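Local coordinates for acyl-[acyl-carrier-protein]--UDP-N-acetylglucosamine O-acyltransferase (Helicobacter pylori, PDB 1J2Z) that transfers a (3R)-hydroxyacyl chain from acyl carrier protein to UDP-N-acetylglucosamine, the first step in making the lipid A anchor of lipopolysaccharide, at residues Asn95-Leu106 against His118-Gly126; Leu224-Leu232 against Glu243-Ser251. One frame throughout, in Å; residues are numbered along the deposited sequence.

In the fold
The two contacts come from different parts of the subunit and follow one another along the chain. Contact 1 joins neighbouring coils of the left-handed beta-helix, with its centre about 10 Å from the centre of the chain, and it holds H118, A120 and H121 of the pocket where octyl thioglucoside is bound. Contact 2 pairs two helices of the C-terminal helical part, with its centre about 22 Å from the centre of the chain and away from the annotated sites. The centres of contact 1 and contact 2 are about 26 Å apart. The nearest atoms of contact 1 and contact 2 are about 10 Å apart, so the two do not touch. H121 of contact 1 is a probable substrate-binding residue; contact 2 packs two helices beyond the beta-helix.

Contact 1: Asn95-Leu106 against His118-Gly126; sequences NPGTEGGIKKTL and HVAHDCVIG. With SOG (octyl 1-thio-beta-D-glucopyranoside), chain B.
D122 has its CG anti to its own carbonyl carbon (chi1 -58°), which swings the carboxylate back to the 95-106 loop; T98 answers with OG1 set between its backbone N and carbonyl carbon (chi1 60°), facing that carboxylate. The setting is a corner of the left-handed parallel beta-helix of hexapeptide-repeat transferases. Here 95-106 loops out of its coil and rejoins it as strand 104-107, whereas 118-126 rounds the corner of the next coil through a tight type II turn from A120 to C123. T98 OG1 donates to D122 OD2 at 2.7 Å, meeting the syn lone pair of that oxygen. D122 OD1 takes two amides from opposite faces of the carboxylate plane: T98 N at 2.9 Å, on the syn side, and I102 N at 2.9 Å, 55° out of the plane. Three bonds therefore fix the rotation of this buried group and fasten the loop, and the same side chain touches H140, which probably binds substrate. T105 OG1 works nearby, donating to N95 O and weakly accepting D122 N.

H121, a probable substrate-binding residue, leans on the loop: its CB lies 3.0 Å from P96 O, and T98 CG2 approaches the ring obliquely. Its ND1 makes a weak hydrogen bond of 3.1 Å to the detergent's sugar O3, which lies at the ring edge, while the sugar O4 lies at the edge of the H118 ring and A120 CB packs against sugar C4. Backbone bonds join the coils on the way into the turn and at its exit. N95 N donates to V119 O at 3.2 Å; at the exit L106 N donates to C123 O at 2.9 Å, and I125 N closes on L106 O at 2.7 Å.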
loop_
_atom_site.group_PDB
_atom_site.type_symbol
_atom_site.label_atom_id
_atom_site.label_comp_id
_atom_site.label_asym_id
_atom_site.label_seq_id
_atom_site.Cartn_x
_atom_site.Cartn_y
_atom_site.Cartn_z
ATOM N N ASN A 95 13.141 -7.040 -6.621
ATOM C CA ASN A 95 14.551 -6.755 -6.843
ATOM C C ASN A 95 15.419 -8.001 -6.764
ATOM O O ASN A 95 15.033 -8.997 -6.150
ATOM C CB ASN A 95 15.048 -5.754 -5.797
ATOM C CG ASN A 95 14.232 -4.481 -5.783
ATOM O OD1 ASN A 95 14.097 -3.808 -6.805
ATOM N ND2 ASN A 95 13.684 -4.143 -4.625
ATOM N N PRO A 96 16.598 -7.962 -7.404
ATOM C CA PRO A 96 17.535 -9.087 -7.397
ATOM C C PRO A 96 18.312 -9.045 -6.082
ATOM O O PRO A 96 18.132 -8.118 -5.284
ATOM C CB PRO A 96 18.411 -8.819 -8.623
ATOM C CG PRO A 96 18.416 -7.325 -8.708
ATOM C CD PRO A 96 16.980 -6.969 -8.425
ATOM N N GLY A 97 19.169 -10.037 -5.857
ATOM C CA GLY A 97 19.920 -10.098 -4.613
ATOM C C GLY A 97 21.092 -9.147 -4.489
ATOM O O GLY A 97 21.231 -8.226 -5.285
ATOM N N THR A 98 21.921 -9.372 -3.469
ATOM C CA THR A 98 23.106 -8.555 -3.211
ATOM C C THR A 98 24.290 -9.454 -2.857
ATOM O O THR A 98 24.123 -10.638 -2.542
ATOM C CB THR A 98 22.902 -7.587 -2.019
ATOM O OG1 THR A 98 22.622 -8.341 -0.837
ATOM C CG2 THR A 98 21.758 -6.622 -2.288
ATOM N N GLU A 99 25.486 -8.882 -2.898
ATOM C CA GLU A 99 26.694 -9.628 -2.580
ATOM C C GLU A 99 26.708 -10.037 -1.110
ATOM O O GLU A 99 27.214 -11.102 -0.759
ATOM C CB GLU A 99 27.931 -8.786 -2.903
ATOM C CG GLU A 99 29.243 -9.469 -2.562
ATOM C CD GLU A 99 30.449 -8.658 -2.990
ATOM O OE1 GLU A 99 30.568 -7.489 -2.559
ATOM O OE2 GLU A 99 31.279 -9.191 -3.759
ATOM N N GLY A 100 26.145 -9.188 -0.257
ATOM C CA GLY A 100 26.102 -9.485 1.163
ATOM C C GLY A 100 25.074 -10.547 1.498
ATOM O O GLY A 100 25.142 -11.173 2.558
ATOM N N GLY A 101 24.121 -10.748 0.591
ATOM C CA GLY A 101 23.085 -11.744 0.799
ATOM C C GLY A 101 23.442 -13.049 0.108
ATOM O O GLY A 101 24.458 -13.660 0.426
ATOM N N ILE A 102 22.613 -13.478 -0.837
ATOM C CA ILE A 102 22.874 -14.712 -1.565
ATOM C C ILE A 102 23.033 -14.432 -3.057
ATOM O O ILE A 102 22.906 -15.334 -3.886
ATOM C CB ILE A 102 21.736 -15.745 -1.367
ATOM C CG1 ILE A 102 20.391 -15.126 -1.762
ATOM C CG2 ILE A 102 21.718 -16.230 0.077
ATOM C CD1 ILE A 102 19.215 -16.091 -1.630
ATOM N N LYS A 103 23.303 -13.169 -3.380
ATOM C CA LYS A 103 23.507 -12.725 -4.757
ATOM C C LYS A 103 22.320 -12.992 -5.670
ATOM O O LYS A 103 22.466 -13.015 -6.892
ATOM C CB LYS A 103 24.761 -13.383 -5.347
ATOM C CG LYS A 103 26.043 -13.093 -4.560
ATOM C CD LYS A 103 27.275 -13.744 -5.193
ATOM C CE LYS A 103 27.583 -13.155 -6.564
ATOM N NZ LYS A 103 28.772 -13.790 -7.208
ATOM N N LYS A 104 21.139 -13.185 -5.088
ATOM C CA LYS A 104 19.958 -13.441 -5.901
ATOM C C LYS A 104 18.654 -13.414 -5.110
ATOM O O LYS A 104 18.643 -13.520 -3.884
ATOM C CB LYS A 104 20.084 -14.811 -6.581
ATOM C CG LYS A 104 19.961 -15.980 -5.605
ATOM C CD LYS A 104 20.146 -17.335 -6.279
ATOM C CE LYS A 104 21.613 -17.663 -6.499
ATOM N NZ LYS A 104 22.336 -17.836 -5.199
ATOM N N THR A 105 17.561 -13.247 -5.844
ATOM C CA THR A 105 16.219 -13.276 -5.291
ATOM C C THR A 105 15.620 -14.423 -6.090
ATOM O O THR A 105 15.702 -14.433 -7.320
ATOM C CB THR A 105 15.455 -11.976 -5.564
ATOM O OG1 THR A 105 16.022 -10.927 -4.768
ATOM C CG2 THR A 105 13.977 -12.146 -5.225
ATOM N N LEU A 106 15.040 -15.394 -5.396
ATOM C CA LEU A 106 14.509 -16.574 -6.061
ATOM C C LEU A 106 13.029 -16.821 -5.801
ATOM O O LEU A 106 12.558 -16.703 -4.676
ATOM C CB LEU A 106 15.326 -17.792 -5.612
ATOM C CG LEU A 106 15.120 -19.154 -6.273
ATOM C CD1 LEU A 106 15.625 -19.116 -7.714
ATOM C CD2 LEU A 106 15.883 -20.213 -5.479
ATOM N N HIS A 118 5.648 -6.325 -2.938
ATOM C CA HIS A 118 7.068 -6.040 -3.108
ATOM C C HIS A 118 7.923 -7.153 -2.517
ATOM O O HIS A 118 7.745 -7.536 -1.363
ATOM C CB HIS A 118 7.473 -4.724 -2.440
ATOM C CG HIS A 118 8.957 -4.508 -2.413
ATOM N ND1 HIS A 118 9.669 -4.362 -1.243
ATOM C CD2 HIS A 118 9.868 -4.468 -3.413
ATOM C CE1 HIS A 118 10.955 -4.244 -1.522
ATOM N NE2 HIS A 118 11.103 -4.305 -2.832
ATOM N N VAL A 119 8.848 -7.667 -3.317
ATOM C CA VAL A 119 9.755 -8.709 -2.855
ATOM C C VAL A 119 11.151 -8.101 -2.861
ATOM O O VAL A 119 11.699 -7.795 -3.917
ATOM C CB VAL A 119 9.716 -9.943 -3.771
ATOM C CG1 VAL A 119 10.725 -10.990 -3.281
ATOM C CG2 VAL A 119 8.317 -10.524 -3.773
ATOM N N ALA A 120 11.715 -7.906 -1.674
ATOM C CA ALA A 120 13.038 -7.299 -1.552
ATOM C C ALA A 120 14.190 -8.216 -1.950
ATOM O O ALA A 120 14.022 -9.424 -2.145
ATOM C CB ALA A 120 13.251 -6.790 -0.119
ATOM N N HIS A 121 15.369 -7.617 -2.064
ATOM C CA HIS A 121 16.573 -8.337 -2.436
ATOM C C HIS A 121 16.841 -9.538 -1.540
ATOM O O HIS A 121 16.538 -9.524 -0.341
ATOM C CB HIS A 121 17.783 -7.403 -2.367
ATOM C CG HIS A 121 18.089 -6.916 -0.985
ATOM N ND1 HIS A 121 17.559 -5.754 -0.468
ATOM C CD2 HIS A 121 18.858 -7.447 -0.005
ATOM C CE1 HIS A 121 17.991 -5.590 0.770
ATOM N NE2 HIS A 121 18.780 -6.604 1.075
ATOM N N ASP A 122 17.413 -10.578 -2.139
ATOM C CA ASP A 122 17.792 -11.794 -1.424
ATOM C C ASP A 122 16.677 -12.638 -0.810
ATOM O O ASP A 122 16.941 -13.482 0.046
ATOM C CB ASP A 122 18.817 -11.440 -0.345
ATOM C CG ASP A 122 20.049 -10.772 -0.918
ATOM O OD1 ASP A 122 20.767 -11.417 -1.712
ATOM O OD2 ASP A 122 20.302 -9.599 -0.586
ATOM N N CYS A 123 15.436 -12.419 -1.230
ATOM C CA CYS A 123 14.345 -13.225 -0.705
ATOM C C CYS A 123 14.262 -14.527 -1.489
ATOM O O CYS A 123 14.706 -14.616 -2.636
ATOM C CB CYS A 123 13.009 -12.485 -0.809
ATOM S SG CYS A 123 12.797 -11.142 0.405
ATOM N N VAL A 124 13.696 -15.542 -0.857
ATOM C CA VAL A 124 13.537 -16.835 -1.489
ATOM C C VAL A 124 12.111 -17.291 -1.252
ATOM O O VAL A 124 11.694 -17.475 -0.113
ATOM C CB VAL A 124 14.505 -17.884 -0.893
ATOM C CG1 VAL A 124 14.193 -19.260 -1.463
ATOM C CG2 VAL A 124 15.944 -17.504 -1.211
ATOM N N ILE A 125 11.367 -17.458 -2.339
ATOM C CA ILE A 125 9.988 -17.910 -2.267
ATOM C C ILE A 125 9.924 -19.248 -2.990
ATOM O O ILE A 125 10.528 -19.410 -4.052
ATOM C CB ILE A 125 9.037 -16.904 -2.954
ATOM C CG1 ILE A 125 9.041 -15.580 -2.184
ATOM C CG2 ILE A 125 7.629 -17.479 -3.027
ATOM C CD1 ILE A 125 8.242 -14.477 -2.852
ATOM N N GLY A 126 9.200 -20.200 -2.408
ATOM C CA GLY A 126 9.074 -21.517 -3.007
ATOM C C GLY A 126 7.997 -21.618 -4.075
ATOM O O GLY A 126 7.916 -20.775 -4.973
HETATM C C1 SOG B . 14.872 -3.369 3.676
HETATM C C2 SOG B . 15.818 -3.610 2.473
HETATM C C3 SOG B . 15.288 -2.855 1.246
HETATM C C4 SOG B . 13.882 -3.382 0.937
HETATM C C5 SOG B . 12.967 -3.129 2.162
HETATM C C6 SOG B . 11.563 -3.660 1.907
HETATM C "C1'" SOG B . 15.091 -3.404 6.067
HETATM C "C2'" SOG B . 14.246 -4.318 6.933
HETATM C "C3'" SOG B . 14.541 -4.102 8.406
HETATM C "C4'" SOG B . 13.699 -5.019 9.282
HETATM C "C5'" SOG B . 14.001 -4.798 10.758
HETATM C "C6'" SOG B . 13.066 -5.611 11.629
HETATM C "C7'" SOG B . 13.352 -5.401 13.097
HETATM C "C8'" SOG B . 12.404 -6.221 13.940
HETATM S S1 SOG B . 15.340 -4.084 4.830
HETATM O O2 SOG B . 17.131 -3.162 2.787
HETATM O O3 SOG B . 16.138 -3.078 0.139
HETATM O O4 SOG B . 13.360 -2.718 -0.201
HETATM O O5 SOG B . 13.528 -3.804 3.324
HETATM O O6 SOG B . 10.800 -2.693 1.209
#

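Contact 2: Leu224-Leu232 against Glu243-Ser251; sequences LRESAKLEL and EICSFILES
L249 reaches across to helix 224-232 and fits as a knob into the hole formed by R225, A228, K229 and L232. From CB, with CG anti to the carbonyl carbon (chi1 -61°), the chain heads for the other helix, and CG comes 4.2 Å from A228 CB. Then it forks. CD1 meets L232 CD1 tip to tip at 3.6 Å and also touches K229 CG; CD2 lies 3.6 Å from K229 CG, packs against R225 O and A228 CB, and sits over one face of the R225 guanidinium, toward its rim. The R225 chain bends at chi3 (-75°) and sends NH2 to L249 O at 2.7 Å, so R225 holds the backbone carbonyl of the leucine it covers.

On the more buried side, C245 CB rests 3.6 Å from L232 CG, and its SG packs on E231 CB; the E231 carboxylate turns off to a salt bridge with R216. L224 CD2 presses tightly on I248 CG2, at 3.3 Å. With the segment axes 9.0 Å apart and their N-to-C directions 143° apart, this is a roughly antiparallel helix pair of the C-terminal helical domain of LpxA.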
loop_
_atom_site.group_PDB
_atom_site.type_symbol
_atom_site.label_atom_id
_atom_site.label_comp_id
_atom_site.label_asym_id
_atom_site.label_seq_id
_atom_site.Cartn_x
_atom_site.Cartn_y
_atom_site.Cartn_z
ATOM N N LEU A 224 12.386 -23.941 23.836
ATOM C CA LEU A 224 11.943 -24.510 22.572
ATOM C C LEU A 224 13.105 -25.308 21.983
ATOM O O LEU A 224 12.938 -26.438 21.533
ATOM C CB LEU A 224 11.554 -23.387 21.606
ATOM C CG LEU A 224 10.595 -23.667 20.449
ATOM C CD1 LEU A 224 10.604 -22.470 19.511
ATOM C CD2 LEU A 224 10.999 -24.915 19.705
ATOM N N ARG A 225 14.286 -24.702 22.001
ATOM C CA ARG A 225 15.485 -25.335 21.464
ATOM C C ARG A 225 15.776 -26.684 22.114
ATOM O O ARG A 225 16.030 -27.670 21.421
ATOM C CB ARG A 225 16.680 -24.393 21.629
ATOM C CG ARG A 225 18.038 -25.005 21.313
ATOM C CD ARG A 225 19.095 -23.913 21.197
ATOM N NE ARG A 225 18.968 -23.193 19.935
ATOM C CZ ARG A 225 19.550 -23.566 18.800
ATOM N NH1 ARG A 225 20.313 -24.650 18.765
ATOM N NH2 ARG A 225 19.357 -22.865 17.692
ATOM N N GLU A 226 15.736 -26.729 23.442
ATOM C CA GLU A 226 15.999 -27.974 24.151
ATOM C C GLU A 226 14.952 -29.036 23.837
ATOM O O GLU A 226 15.280 -30.210 23.693
ATOM C CB GLU A 226 16.063 -27.729 25.660
ATOM C CG GLU A 226 17.288 -26.941 26.109
ATOM C CD GLU A 226 18.596 -27.549 25.612
ATOM O OE1 GLU A 226 19.164 -27.040 24.620
ATOM O OE2 GLU A 226 19.053 -28.546 26.209
ATOM N N SER A 227 13.692 -28.629 23.728
ATOM C CA SER A 227 12.633 -29.582 23.416
ATOM C C SER A 227 12.811 -30.100 21.995
ATOM O O SER A 227 12.553 -31.272 21.714
ATOM C CB SER A 227 11.257 -28.923 23.557
ATOM O OG SER A 227 11.015 -28.548 24.899
ATOM N N ALA A 228 13.256 -29.224 21.099
ATOM C CA ALA A 228 13.463 -29.603 19.707
ATOM C C ALA A 228 14.566 -30.655 19.600
ATOM O O ALA A 228 14.409 -31.662 18.909
ATOM C CB ALA A 228 13.819 -28.374 18.872
ATOM N N LYS A 229 15.679 -30.416 20.288
ATOM C CA LYS A 229 16.802 -31.346 20.266
ATOM C C LYS A 229 16.392 -32.698 20.844
ATOM O O LYS A 229 16.741 -33.746 20.300
ATOM C CB LYS A 229 17.986 -30.759 21.042
ATOM C CG LYS A 229 18.472 -29.438 20.464
ATOM C CD LYS A 229 19.875 -29.065 20.908
ATOM C CE LYS A 229 19.940 -28.742 22.382
ATOM N NZ LYS A 229 21.270 -28.168 22.737
ATOM N N LEU A 230 15.640 -32.674 21.939
ATOM C CA LEU A 230 15.180 -33.907 22.562
ATOM C C LEU A 230 14.228 -34.640 21.631
ATOM O O LEU A 230 14.211 -35.870 21.580
ATOM C CB LEU A 230 14.470 -33.607 23.884
ATOM C CG LEU A 230 15.373 -33.249 25.065
ATOM C CD1 LEU A 230 14.528 -32.794 26.247
ATOM C CD2 LEU A 230 16.213 -34.467 25.441
ATOM N N GLU A 231 13.438 -33.873 20.892
ATOM C CA GLU A 231 12.471 -34.432 19.963
ATOM C C GLU A 231 13.183 -35.186 18.839
ATOM O O GLU A 231 12.697 -36.209 18.357
ATOM C CB GLU A 231 11.615 -33.306 19.386
ATOM C CG GLU A 231 10.209 -33.717 19.021
ATOM C CD GLU A 231 9.464 -34.315 20.197
ATOM O OE1 GLU A 231 9.465 -33.703 21.283
ATOM O OE2 GLU A 231 8.871 -35.397 20.032
ATOM N N LEU A 232 14.336 -34.672 18.429
ATOM C CA LEU A 232 15.124 -35.292 17.373
ATOM C C LEU A 232 15.763 -36.589 17.869
ATOM O O LEU A 232 16.038 -37.499 17.083
ATOM C CB LEU A 232 16.208 -34.325 16.898
ATOM C CG LEU A 232 15.702 -33.113 16.113
ATOM C CD1 LEU A 232 16.773 -32.035 16.080
ATOM C CD2 LEU A 232 15.310 -33.544 14.701
ATOM N N GLU A 243 11.781 -32.180 9.883
ATOM C CA GLU A 243 11.411 -30.961 9.177
ATOM C C GLU A 243 11.144 -29.799 10.128
ATOM O O GLU A 243 11.626 -28.689 9.923
ATOM C CB GLU A 243 10.164 -31.225 8.338
ATOM C CG GLU A 243 9.760 -30.083 7.440
ATOM C CD GLU A 243 8.563 -30.434 6.582
ATOM O OE1 GLU A 243 8.204 -29.617 5.706
ATOM O OE2 GLU A 243 7.983 -31.525 6.786
ATOM N N ILE A 244 10.373 -30.071 11.175
ATOM C CA ILE A 244 10.007 -29.052 12.150
ATOM C C ILE A 244 11.126 -28.658 13.111
ATOM O O ILE A 244 11.424 -27.475 13.274
ATOM C CB ILE A 244 8.779 -29.516 12.958
ATOM C CG1 ILE A 244 7.580 -29.643 12.017
ATOM C CG2 ILE A 244 8.484 -28.542 14.089
ATOM C CD1 ILE A 244 6.336 -30.208 12.652
ATOM N N CYS A 245 11.750 -29.646 13.740
ATOM C CA CYS A 245 12.808 -29.370 14.701
ATOM C C CYS A 245 14.094 -28.802 14.111
ATOM O O CYS A 245 14.723 -27.932 14.718
ATOM C CB CYS A 245 13.102 -30.630 15.515
ATOM S SG CYS A 245 11.661 -31.174 16.446
ATOM N N SER A 246 14.499 -29.277 12.939
ATOM C CA SER A 246 15.723 -28.750 12.339
ATOM C C SER A 246 15.479 -27.297 11.942
ATOM O O SER A 246 16.388 -26.466 11.997
ATOM C CB SER A 246 16.127 -29.571 11.110
ATOM O OG SER A 246 15.199 -29.400 10.059
ATOM N N PHE A 247 14.246 -26.988 11.544
ATOM C CA PHE A 247 13.895 -25.617 11.169
ATOM C C PHE A 247 14.093 -24.723 12.390
ATOM O O PHE A 247 14.739 -23.674 12.318
ATOM C CB PHE A 247 12.431 -25.535 10.724
ATOM C CG PHE A 247 11.981 -24.139 10.378
ATOM C CD1 PHE A 247 12.340 -23.559 9.167
ATOM C CD2 PHE A 247 11.230 -23.391 11.283
ATOM C CE1 PHE A 247 11.959 -22.256 8.858
ATOM C CE2 PHE A 247 10.845 -22.082 10.986
ATOM C CZ PHE A 247 11.210 -21.514 9.771
ATOM N N ILE A 248 13.533 -25.160 13.512
ATOM C CA ILE A 248 13.619 -24.434 14.771
ATOM C C ILE A 248 15.050 -24.190 15.234
ATOM O O ILE A 248 15.405 -23.070 15.596
ATOM C CB ILE A 248 12.851 -25.188 15.882
ATOM C CG1 ILE A 248 11.349 -25.118 15.602
ATOM C CG2 ILE A 248 13.177 -24.598 17.246
ATOM C CD1 ILE A 248 10.502 -25.981 16.534
ATOM N N LEU A 249 15.873 -25.234 15.227
ATOM C CA LEU A 249 17.259 -25.099 15.667
ATOM C C LEU A 249 18.094 -24.208 14.749
ATOM O O LEU A 249 19.123 -23.684 15.165
ATOM C CB LEU A 249 17.922 -26.478 15.782
ATOM C CG LEU A 249 17.324 -27.473 16.783
ATOM C CD1 LEU A 249 18.156 -28.748 16.788
ATOM C CD2 LEU A 249 17.286 -26.863 18.174
ATOM N N GLU A 250 17.651 -24.029 13.508
ATOM C CA GLU A 250 18.384 -23.193 12.560
ATOM C C GLU A 250 17.968 -21.725 12.593
ATOM O O GLU A 250 18.596 -20.882 11.953
ATOM C CB GLU A 250 18.207 -23.727 11.136
ATOM C CG GLU A 250 18.978 -25.003 10.853
ATOM C CD GLU A 250 18.676 -25.565 9.477
ATOM O OE1 GLU A 250 18.745 -24.798 8.493
ATOM O OE2 GLU A 250 18.374 -26.772 9.379
ATOM N N SER A 251 16.916 -21.422 13.347
ATOM C CA SER A 251 16.409 -20.055 13.440
ATOM C C SER A 251 17.434 -19.004 13.871
ATOM O O SER A 251 18.193 -19.212 14.816
ATOM C CB SER A 251 15.221 -20.013 14.399
ATOM O OG SER A 251 14.704 -18.702 14.484
#